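Local coordinates for protein endo-beta-mannanase (Rhizomucor miehei, PDB 4QP0) that probably hydrolyses internal beta-1,4-mannosidic linkages at random in mannans, galactomannans and glucomannans, as a secreted glycoside hydrolase of family 5, at residues A243-S248 / A283-P288; D277-Q282 / E316-D321; W170-E175 / A197-I202. All blocks are in the same frame, centred on the assembly; numbering follows the deposited sequence.

Interaction 1. Residues A243-S248 / A283-P288; sequences AILALS and ADADKP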
loop_
_atom_site.group_PDB
_atom_site.type_symbol
_atom_site.label_atom_id
_atom_site.label_comp_id
_atom_site.label_asym_id
_atom_site.label_seq_id
_atom_site.Cartn_x
_atom_site.Cartn_y
_atom_site.Cartn_z
ATOM N N ALA A 243 -16.358 -6.695 -4.110
ATOM C CA ALA A 243 -16.001 -7.555 -5.232
ATOM C C ALA A 243 -14.510 -7.897 -5.228
ATOM O O ALA A 243 -14.114 -8.961 -5.720
ATOM C CB ALA A 243 -16.419 -6.932 -6.564
ATOM N N ILE A 244 -13.690 -7.004 -4.673
ATOM C CA ILE A 244 -12.244 -7.228 -4.588
ATOM C C ILE A 244 -11.938 -8.308 -3.556
ATOM O O ILE A 244 -11.290 -9.310 -3.869
ATOM C CB ILE A 244 -11.476 -5.925 -4.269
ATOM C CG1 ILE A 244 -11.472 -4.991 -5.484
ATOM C CG2 ILE A 244 -10.048 -6.222 -3.833
ATOM C CD1 ILE A 244 -11.218 -3.535 -5.140
ATOM N N LEU A 245 -12.424 -8.112 -2.332
ATOM C CA LEU A 245 -12.236 -9.079 -1.257
ATOM C C LEU A 245 -12.845 -10.464 -1.574
ATOM O O LEU A 245 -12.459 -11.467 -0.988
ATOM C CB LEU A 245 -12.813 -8.514 0.043
ATOM C CG LEU A 245 -12.271 -9.077 1.354
ATOM C CD1 LEU A 245 -10.782 -8.795 1.469
ATOM C CD2 LEU A 245 -13.024 -8.504 2.552
ATOM N N ALA A 246 -13.776 -10.524 -2.522
ATOM C CA ALA A 246 -14.383 -11.797 -2.921
ATOM C C ALA A 246 -13.524 -12.610 -3.892
ATOM O O ALA A 246 -13.784 -13.798 -4.100
ATOM C CB ALA A 246 -15.758 -11.560 -3.509
ATOM N N LEU A 247 -12.516 -11.973 -4.488
ATOM C CA LEU A 247 -11.591 -12.653 -5.397
ATOM C C LEU A 247 -10.660 -13.577 -4.620
ATOM O O LEU A 247 -10.052 -13.170 -3.620
ATOM C CB LEU A 247 -10.754 -11.640 -6.191
ATOM C CG LEU A 247 -11.427 -10.633 -7.125
ATOM C CD1 LEU A 247 -10.399 -9.629 -7.639
ATOM C CD2 LEU A 247 -12.115 -11.339 -8.282
ATOM N N SER A 248 -10.547 -14.818 -5.088
ATOM C CA SER A 248 -9.698 -15.826 -4.449
ATOM C C SER A 248 -8.224 -15.481 -4.633
ATOM O O SER A 248 -7.359 -15.985 -3.915
ATOM C CB SER A 248 -9.997 -17.211 -5.022
ATOM O OG SER A 248 -9.990 -17.167 -6.439
ATOM N N ALA A 283 -15.016 -9.620 8.998
ATOM C CA ALA A 283 -15.759 -10.671 9.691
ATOM C C ALA A 283 -16.749 -11.407 8.782
ATOM O O ALA A 283 -16.953 -12.605 8.937
ATOM C CB ALA A 283 -16.474 -10.108 10.908
ATOM N N ASP A 284 -17.356 -10.693 7.840
ATOM C CA ASP A 284 -18.436 -11.250 7.015
ATOM C C ASP A 284 -17.921 -12.029 5.801
ATOM O O ASP A 284 -18.557 -12.978 5.339
ATOM C CB ASP A 284 -19.430 -10.151 6.607
ATOM C CG ASP A 284 -20.092 -9.493 7.810
ATOM O OD1 ASP A 284 -20.152 -10.140 8.877
ATOM O OD2 ASP A 284 -20.547 -8.331 7.694
ATOM N N ALA A 285 -16.784 -11.600 5.274
ATOM C CA ALA A 285 -15.974 -12.464 4.431
ATOM C C ALA A 285 -14.963 -13.020 5.421
ATOM O O ALA A 285 -14.912 -12.574 6.556
ATOM C CB ALA A 285 -15.299 -11.678 3.314
ATOM N N ASP A 286 -14.180 -14.010 5.044
ATOM C CA ASP A 286 -13.281 -14.575 6.039
ATOM C C ASP A 286 -11.829 -14.264 5.689
ATOM O O ASP A 286 -11.000 -15.160 5.599
ATOM C CB ASP A 286 -13.544 -16.075 6.197
ATOM C CG ASP A 286 -13.483 -16.532 7.643
ATOM O OD1 ASP A 286 -13.355 -15.665 8.536
ATOM O OD2 ASP A 286 -13.568 -17.763 7.878
ATOM N N LYS A 287 -11.547 -12.975 5.482
ATOM C CA LYS A 287 -10.228 -12.485 5.063
ATOM C C LYS A 287 -9.802 -11.303 5.912
ATOM O O LYS A 287 -10.634 -10.449 6.234
ATOM C CB LYS A 287 -10.242 -12.026 3.611
ATOM C CG LYS A 287 -10.430 -13.133 2.610
ATOM C CD LYS A 287 -10.150 -12.640 1.211
ATOM C CE LYS A 287 -10.427 -13.765 0.233
ATOM N NZ LYS A 287 -10.076 -13.384 -1.159
ATOM N N PRO A 288 -8.500 -11.229 6.253
ATOM C CA PRO A 288 -8.018 -10.091 7.018
ATOM C C PRO A 288 -8.156 -8.813 6.207
ATOM O O PRO A 288 -8.071 -8.835 4.962
ATOM C CB PRO A 288 -6.532 -10.405 7.232
ATOM C CG PRO A 288 -6.392 -11.853 6.939
ATOM C CD PRO A 288 -7.387 -12.110 5.857
#

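Interaction 2. Residues D277-Q282 / E316-D321; sequences DHAAAQ and EDLAAD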
loop_
_atom_site.group_PDB
_atom_site.type_symbol
_atom_site.label_atom_id
_atom_site.label_comp_id
_atom_site.label_asym_id
_atom_site.label_seq_id
_atom_site.Cartn_x
_atom_site.Cartn_y
_atom_site.Cartn_z
ATOM N N ASP A 277 -17.101 -0.523 9.723
ATOM C CA ASP A 277 -17.619 -1.054 8.448
ATOM C C ASP A 277 -16.638 -1.979 7.731
ATOM O O ASP A 277 -17.045 -2.986 7.165
ATOM C CB ASP A 277 -18.079 0.070 7.514
ATOM C CG ASP A 277 -19.376 0.733 7.979
ATOM O OD1 ASP A 277 -20.075 0.156 8.851
ATOM O OD2 ASP A 277 -19.693 1.841 7.478
ATOM N N HIS A 278 -15.354 -1.645 7.762
ATOM C CA HIS A 278 -14.338 -2.528 7.192
ATOM C C HIS A 278 -13.996 -3.712 8.067
ATOM O O HIS A 278 -13.718 -4.795 7.547
ATOM C CB HIS A 278 -13.096 -1.746 6.785
ATOM C CG HIS A 278 -13.348 -0.755 5.672
ATOM N ND1 HIS A 278 -13.119 -1.044 4.384
ATOM C CD2 HIS A 278 -13.844 0.543 5.702
ATOM C CE1 HIS A 278 -13.450 0.016 3.623
ATOM N NE2 HIS A 278 -13.895 0.984 4.434
ATOM N N ALA A 279 -14.027 -3.533 9.389
ATOM C CA ALA A 279 -13.869 -4.650 10.327
ATOM C C ALA A 279 -15.000 -5.659 10.189
ATOM O O ALA A 279 -14.806 -6.847 10.418
ATOM C CB ALA A 279 -13.780 -4.153 11.765
ATOM N N ALA A 280 -16.183 -5.176 9.828
ATOM C CA ALA A 280 -17.333 -6.035 9.566
ATOM C C ALA A 280 -17.139 -6.818 8.269
ATOM O O ALA A 280 -17.503 -7.988 8.188
ATOM C CB ALA A 280 -18.607 -5.206 9.502
ATOM N N ALA A 281 -16.561 -6.174 7.261
ATOM C CA ALA A 281 -16.329 -6.839 5.974
ATOM C C ALA A 281 -15.274 -7.929 6.132
ATOM O O ALA A 281 -15.331 -8.941 5.439
ATOM C CB ALA A 281 -15.928 -5.838 4.903
ATOM N N GLN A 282 -14.335 -7.714 7.062
ATOM C CA GLN A 282 -13.352 -8.726 7.473
ATOM C C GLN A 282 -14.037 -9.910 8.141
ATOM O O GLN A 282 -13.667 -11.064 7.901
ATOM C CB GLN A 282 -12.337 -8.125 8.453
ATOM C CG GLN A 282 -11.301 -9.111 8.984
ATOM C CD GLN A 282 -10.398 -8.506 10.046
ATOM O OE1 GLN A 282 -9.479 -7.727 9.747
ATOM N NE2 GLN A 282 -10.648 -8.872 11.296
ATOM N N GLU A 316 -12.940 -3.928 17.372
ATOM C CA GLU A 316 -13.545 -4.528 16.191
ATOM C C GLU A 316 -12.744 -5.738 15.719
ATOM O O GLU A 316 -13.191 -6.470 14.831
ATOM C CB GLU A 316 -13.689 -3.499 15.062
ATOM C CG GLU A 316 -14.767 -2.432 15.261
ATOM C CD GLU A 316 -16.179 -2.990 15.455
ATOM O OE1 GLU A 316 -16.533 -4.016 14.831
ATOM O OE2 GLU A 316 -16.954 -2.392 16.236
ATOM N N ASP A 317 -11.564 -5.934 16.315
ATOM C CA ASP A 317 -10.676 -7.063 16.014
ATOM C C ASP A 317 -10.150 -7.013 14.565
ATOM O O ASP A 317 -9.978 -8.048 13.899
ATOM C CB ASP A 317 -11.385 -8.394 16.308
ATOM C CG ASP A 317 -10.472 -9.416 16.958
ATOM O OD1 ASP A 317 -10.053 -9.189 18.115
ATOM O OD2 ASP A 317 -10.191 -10.456 16.320
ATOM N N LEU A 318 -9.902 -5.793 14.090
ATOM C CA LEU A 318 -9.343 -5.584 12.769
ATOM C C LEU A 318 -7.932 -6.146 12.778
ATOM O O LEU A 318 -7.204 -5.971 13.768
ATOM C CB LEU A 318 -9.344 -4.094 12.397
ATOM C CG LEU A 318 -9.063 -3.752 10.925
ATOM C CD1 LEU A 318 -10.247 -4.067 10.029
ATOM C CD2 LEU A 318 -8.665 -2.293 10.773
ATOM N N ALA A 319 -7.560 -6.817 11.686
ATOM C CA ALA A 319 -6.292 -7.554 11.610
ATOM C C ALA A 319 -5.080 -6.675 11.886
ATOM O O ALA A 319 -4.200 -7.050 12.667
ATOM C CB ALA A 319 -6.151 -8.255 10.263
ATOM N N ALA A 320 -5.045 -5.497 11.265
ATOM C CA ALA A 320 -3.922 -4.581 11.438
ATOM C C ALA A 320 -4.217 -3.198 10.888
ATOM O O ALA A 320 -5.206 -2.988 10.176
ATOM C CB ALA A 320 -2.686 -5.148 10.766
ATOM N N ASP A 321 -3.339 -2.256 11.211
ATOM C CA ASP A 321 -3.435 -0.899 10.691
ATOM C C ASP A 321 -2.047 -0.302 10.550
ATOM O O ASP A 321 -1.133 -0.669 11.286
ATOM C CB ASP A 321 -4.261 -0.036 11.636
ATOM C CG ASP A 321 -3.699 -0.033 13.048
ATOM O OD1 ASP A 321 -2.887 0.868 13.366
ATOM O OD2 ASP A 321 -4.040 -0.953 13.818
#

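Interaction 3. Residues W170-E175 / A197-I202; sequences WEIANE and AWIKEI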
loop_
_atom_site.group_PDB
_atom_site.type_symbol
_atom_site.label_atom_id
_atom_site.label_comp_id
_atom_site.label_asym_id
_atom_site.label_seq_id
_atom_site.Cartn_x
_atom_site.Cartn_y
_atom_site.Cartn_z
ATOM N N TRP A 170 2.573 -8.404 -1.822
ATOM C CA TRP A 170 2.484 -7.450 -2.937
ATOM C C TRP A 170 1.180 -6.702 -3.005
ATOM O O TRP A 170 0.115 -7.272 -2.780
ATOM C CB TRP A 170 2.671 -8.185 -4.256
ATOM C CG TRP A 170 3.931 -8.995 -4.291
ATOM C CD1 TRP A 170 4.049 -10.377 -4.271
ATOM C CD2 TRP A 170 5.309 -8.486 -4.326
ATOM N NE1 TRP A 170 5.371 -10.756 -4.300
ATOM C CE2 TRP A 170 6.182 -9.669 -4.334
ATOM C CE3 TRP A 170 5.886 -7.220 -4.362
ATOM C CZ2 TRP A 170 7.567 -9.562 -4.375
ATOM C CZ3 TRP A 170 7.284 -7.123 -4.410
ATOM C CH2 TRP A 170 8.104 -8.265 -4.416
ATOM N N GLU A 171 1.251 -5.417 -3.338
ATOM C CA GLU A 171 0.057 -4.650 -3.647
ATOM C C GLU A 171 0.115 -4.203 -5.092
ATOM O O GLU A 171 1.136 -3.675 -5.546
ATOM C CB GLU A 171 -0.066 -3.437 -2.732
ATOM C CG GLU A 171 -0.069 -3.778 -1.257
ATOM C CD GLU A 171 -0.756 -2.722 -0.425
ATOM O OE1 GLU A 171 -0.461 -1.515 -0.609
ATOM O OE2 GLU A 171 -1.602 -3.110 0.406
ATOM N N ILE A 172 -0.991 -4.416 -5.801
ATOM C CA ILE A 172 -1.107 -4.099 -7.235
ATOM C C ILE A 172 -0.809 -2.627 -7.550
ATOM O O ILE A 172 0.096 -2.322 -8.331
ATOM C CB ILE A 172 -2.509 -4.469 -7.783
ATOM C CG1 ILE A 172 -2.725 -5.987 -7.725
ATOM C CG2 ILE A 172 -2.689 -3.934 -9.202
ATOM C CD1 ILE A 172 -4.171 -6.422 -7.871
ATOM N N ALA A 173 -1.579 -1.727 -6.938
ATOM C CA ALA A 173 -1.433 -0.299 -7.155
ATOM C C ALA A 173 -1.933 0.495 -5.957
ATOM O O ALA A 173 -2.788 0.034 -5.205
ATOM C CB ALA A 173 -2.182 0.122 -8.406
ATOM N N ASN A 174 -1.396 1.697 -5.797
ATOM C CA ASN A 174 -1.819 2.591 -4.737
ATOM C C ASN A 174 -3.088 3.350 -5.119
ATOM O O ASN A 174 -3.131 4.042 -6.139
ATOM C CB ASN A 174 -0.700 3.561 -4.379
ATOM C CG ASN A 174 -1.037 4.411 -3.187
ATOM O OD1 ASN A 174 -1.446 3.896 -2.142
ATOM N ND2 ASN A 174 -0.869 5.723 -3.327
ATOM N N GLU A 175 -4.124 3.165 -4.301
ATOM C CA GLU A 175 -5.399 3.890 -4.382
ATOM C C GLU A 175 -6.061 3.985 -5.764
ATOM O O GLU A 175 -6.463 5.075 -6.164
ATOM C CB GLU A 175 -5.244 5.295 -3.774
ATOM C CG GLU A 175 -4.710 5.300 -2.348
ATOM C CD GLU A 175 -4.661 6.687 -1.735
ATOM O OE1 GLU A 175 -4.524 7.677 -2.485
ATOM O OE2 GLU A 175 -4.755 6.786 -0.495
ATOM N N ALA A 197 -12.209 -6.436 -12.723
ATOM C CA ALA A 197 -11.638 -7.401 -13.668
ATOM C C ALA A 197 -10.133 -7.179 -13.892
ATOM O O ALA A 197 -9.361 -8.130 -13.981
ATOM C CB ALA A 197 -12.402 -7.382 -14.986
ATOM N N TRP A 198 -9.721 -5.919 -13.962
ATOM C CA TRP A 198 -8.304 -5.587 -14.044
ATOM C C TRP A 198 -7.577 -6.032 -12.808
ATOM O O TRP A 198 -6.467 -6.549 -12.888
ATOM C CB TRP A 198 -8.126 -4.090 -14.271
ATOM C CG TRP A 198 -6.695 -3.623 -14.172
ATOM C CD1 TRP A 198 -5.695 -3.748 -15.127
ATOM C CD2 TRP A 198 -6.057 -2.937 -13.039
ATOM N NE1 TRP A 198 -4.517 -3.204 -14.679
ATOM C CE2 TRP A 198 -4.664 -2.696 -13.439
ATOM C CE3 TRP A 198 -6.484 -2.508 -11.791
ATOM C CZ2 TRP A 198 -3.756 -2.065 -12.599
ATOM C CZ3 TRP A 198 -5.563 -1.862 -10.958
ATOM C CH2 TRP A 198 -4.235 -1.644 -11.355
ATOM N N ILE A 199 -8.210 -5.858 -11.651
ATOM C CA ILE A 199 -7.639 -6.310 -10.373
ATOM C C ILE A 199 -7.512 -7.828 -10.353
ATOM O O ILE A 199 -6.552 -8.367 -9.803
ATOM C CB ILE A 199 -8.511 -5.872 -9.176
ATOM C CG1 ILE A 199 -8.541 -4.339 -9.049
ATOM C CG2 ILE A 199 -8.061 -6.553 -7.883
ATOM C CD1 ILE A 199 -7.252 -3.712 -8.553
ATOM N N LYS A 200 -8.491 -8.502 -10.954
ATOM C CA LYS A 200 -8.555 -9.960 -10.960
ATOM C C LYS A 200 -7.341 -10.563 -11.664
ATOM O O LYS A 200 -6.608 -11.356 -11.060
ATOM C CB LYS A 200 -9.857 -10.428 -11.619
ATOM C CG LYS A 200 -10.098 -11.930 -11.595
ATOM C CD LYS A 200 -11.481 -12.248 -12.138
ATOM C CE LYS A 200 -11.858 -13.703 -11.910
ATOM N NZ LYS A 200 -11.198 -14.601 -12.894
ATOM N N GLU A 201 -7.119 -10.168 -12.922
ATOM C CA GLU A 201 -6.070 -10.774 -13.743
ATOM C C GLU A 201 -4.649 -10.387 -13.333
ATOM O O GLU A 201 -3.731 -11.196 -13.455
ATOM C CB GLU A 201 -6.307 -10.504 -15.237
ATOM C CG GLU A 201 -5.769 -9.177 -15.747
ATOM C CD GLU A 201 -5.730 -9.116 -17.261
ATOM O OE1 GLU A 201 -6.155 -8.078 -17.820
ATOM O OE2 GLU A 201 -5.282 -10.102 -17.892
ATOM N N ILE A 202 -4.467 -9.157 -12.859
ATOM C CA ILE A 202 -3.168 -8.724 -12.341
ATOM C C ILE A 202 -2.808 -9.506 -11.079
ATOM O O ILE A 202 -1.684 -9.985 -10.945
ATOM C CB ILE A 202 -3.118 -7.200 -12.079
ATOM C CG1 ILE A 202 -3.235 -6.413 -13.399
ATOM C CG2 ILE A 202 -1.852 -6.807 -11.326
ATOM C CD1 ILE A 202 -2.159 -6.700 -14.426
#

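Interaction 1. Residues A243-S248 / A283-P288
L245 and K287, with CA atoms 7.5 Å apart, mark where the chain from helix 241-245 meets the chain just past helix 270-284, the two running at 93° to each other. These two residues carry the contact in nearly equal shares. The K287 chain is extended beyond CG, with CE anti to CB (chi3 -177°), and it slides past the L245 side chain in the opposite direction. On the way its CD lies 3.9 Å from L245 CD1, which also touches K287 CB. The second leucine branch, CD2, turns to A285, meeting its CB at 4.0 Å, where the chain has just left its helix. At the far end K287 NZ donates a hydrogen bond of 3.1 Å to L245 O, arriving above the carbonyl plane, and it bonds to I250 O as well. The carbonyl of L247 also borders this nitrogen. In this barrel the lysine thus ties the loop ahead of strand 289-294 to the turn leading into strand 253-257, as its stem packs on leucine. The chemistry is that of an ammonium group gathered by backbone carbonyls with no carboxylate partner in the contact, a setting whose oxygen dipoles would be expected to stabilise the positive charge.

Interaction 2. Residues D277-Q282 / E316-D321
Q282 meets D317 and A319 through two hydrogen bonds, one from each end of its side-chain amide. CG stands anti to the backbone N (chi1 178°), and the chain continues extended from there, which carries the amide off helix 270-284 to the loop backbone. A319 N donates to Q282 OE1 at 2.9 Å, in the carbonyl plane and on a lone pair. In return Q282 NE2 gives a hydrogen to D317 O at 2.8 Å; this acceptor lies close to the amide plane, although the donor is tilted from the plane of the D317 carbonyl. OE1 takes a second N-H from V289, so the buried oxygen is gripped twice and rotation of the amide is restrained from both ends. Two methyls also lie against this oxygen: A319 CB is 3.4 Å from Q282 OE1, and L318 CD1 is beside it.

The loop reached in this way joins two elements of the TIM barrel. Helix 299-315 closes at D317 in a Schellman motif, with positive phi, and the chain then enters strand 320-323, the last strand of the barrel.

Apolar packing accompanies the polar bridge. A279 CB abuts E316 CB at 3.4 Å, a tight meeting of methyl and methylene. L318 puts CD1 3.7 Å from A279 CA and 3.9 Å from A279 CB; V289, M291 and V313 touch this leucine too.

The carboxylate of D317 has partners elsewhere: OD1 forms a salt bridge with K359, while OD2 is hydrogen-bonded to Y20 OH.

Interaction 3. Residues W170-E175 / A197-I202
I172 packs its branched side chain against W198, I199 and I202, three residues of helix 192-209. Both branches of I172 are used. CG2, anti to the backbone N, sits 3.5 Å from W198 CH2 in an oblique approach to the indole, and 3.7 Å from I202 CG2. On the other branch CG1 stands anti to the carbonyl carbon (chi1 -65°), and CD1 beyond it, anti to CA (chi2 164°), lies 3.6 Å from I199 O, with I199 CG2 at 3.9 Å. One face of the indole is partly covered from within the helix itself, by I202 CG1 lying above the rim. Here the packing is close and buried.

A173 makes a slacker contact: its CB reaches W198 CH2 at 4.0 Å, at the ring edge and near its plane. Farther round the helix, A197 and K200 lie on the solvent side, where K200 forms a salt bridge with E204.

The contact joins the loop that leaves strand 167-171 to the next helix of the TIM barrel, 192-209, with the disulfide C178-C190 between them. The side-chain contacts are apolar, whereas N174 and E175, just beyond them, use polar partners elsewhere, among them R53, N109, W111 and H256. In family 5 the glutamate of such an Asn-Glu pair generally serves as acid/base, so apolar packing on the helix side adjoins a polar network consistent with the active site.

Overall arrangement
Interactions 1 and 2 share helix 270-284 and lie side by side, their centres 11 Å apart. They meet where K287 O packs 3.1 Å from Q282 CG and where P288 CB lies 3.7 Å from A319 CB. Interaction 3 is joined to interaction 1 through L247, whose CD1 rests 3.9 Å from I199 CG2; those centres are 15 Å apart. Interactions 2 and 3 do not touch, with nearest atoms about 10 Å apart, yet both reach the barrel sheet. Interaction 3 contains N174 and E175, the probable active-site residues, in its own segment, while interactions 1 and 2 pack helix 270-284 and the chain after it against segments leading to strands 253-257 and 320-323.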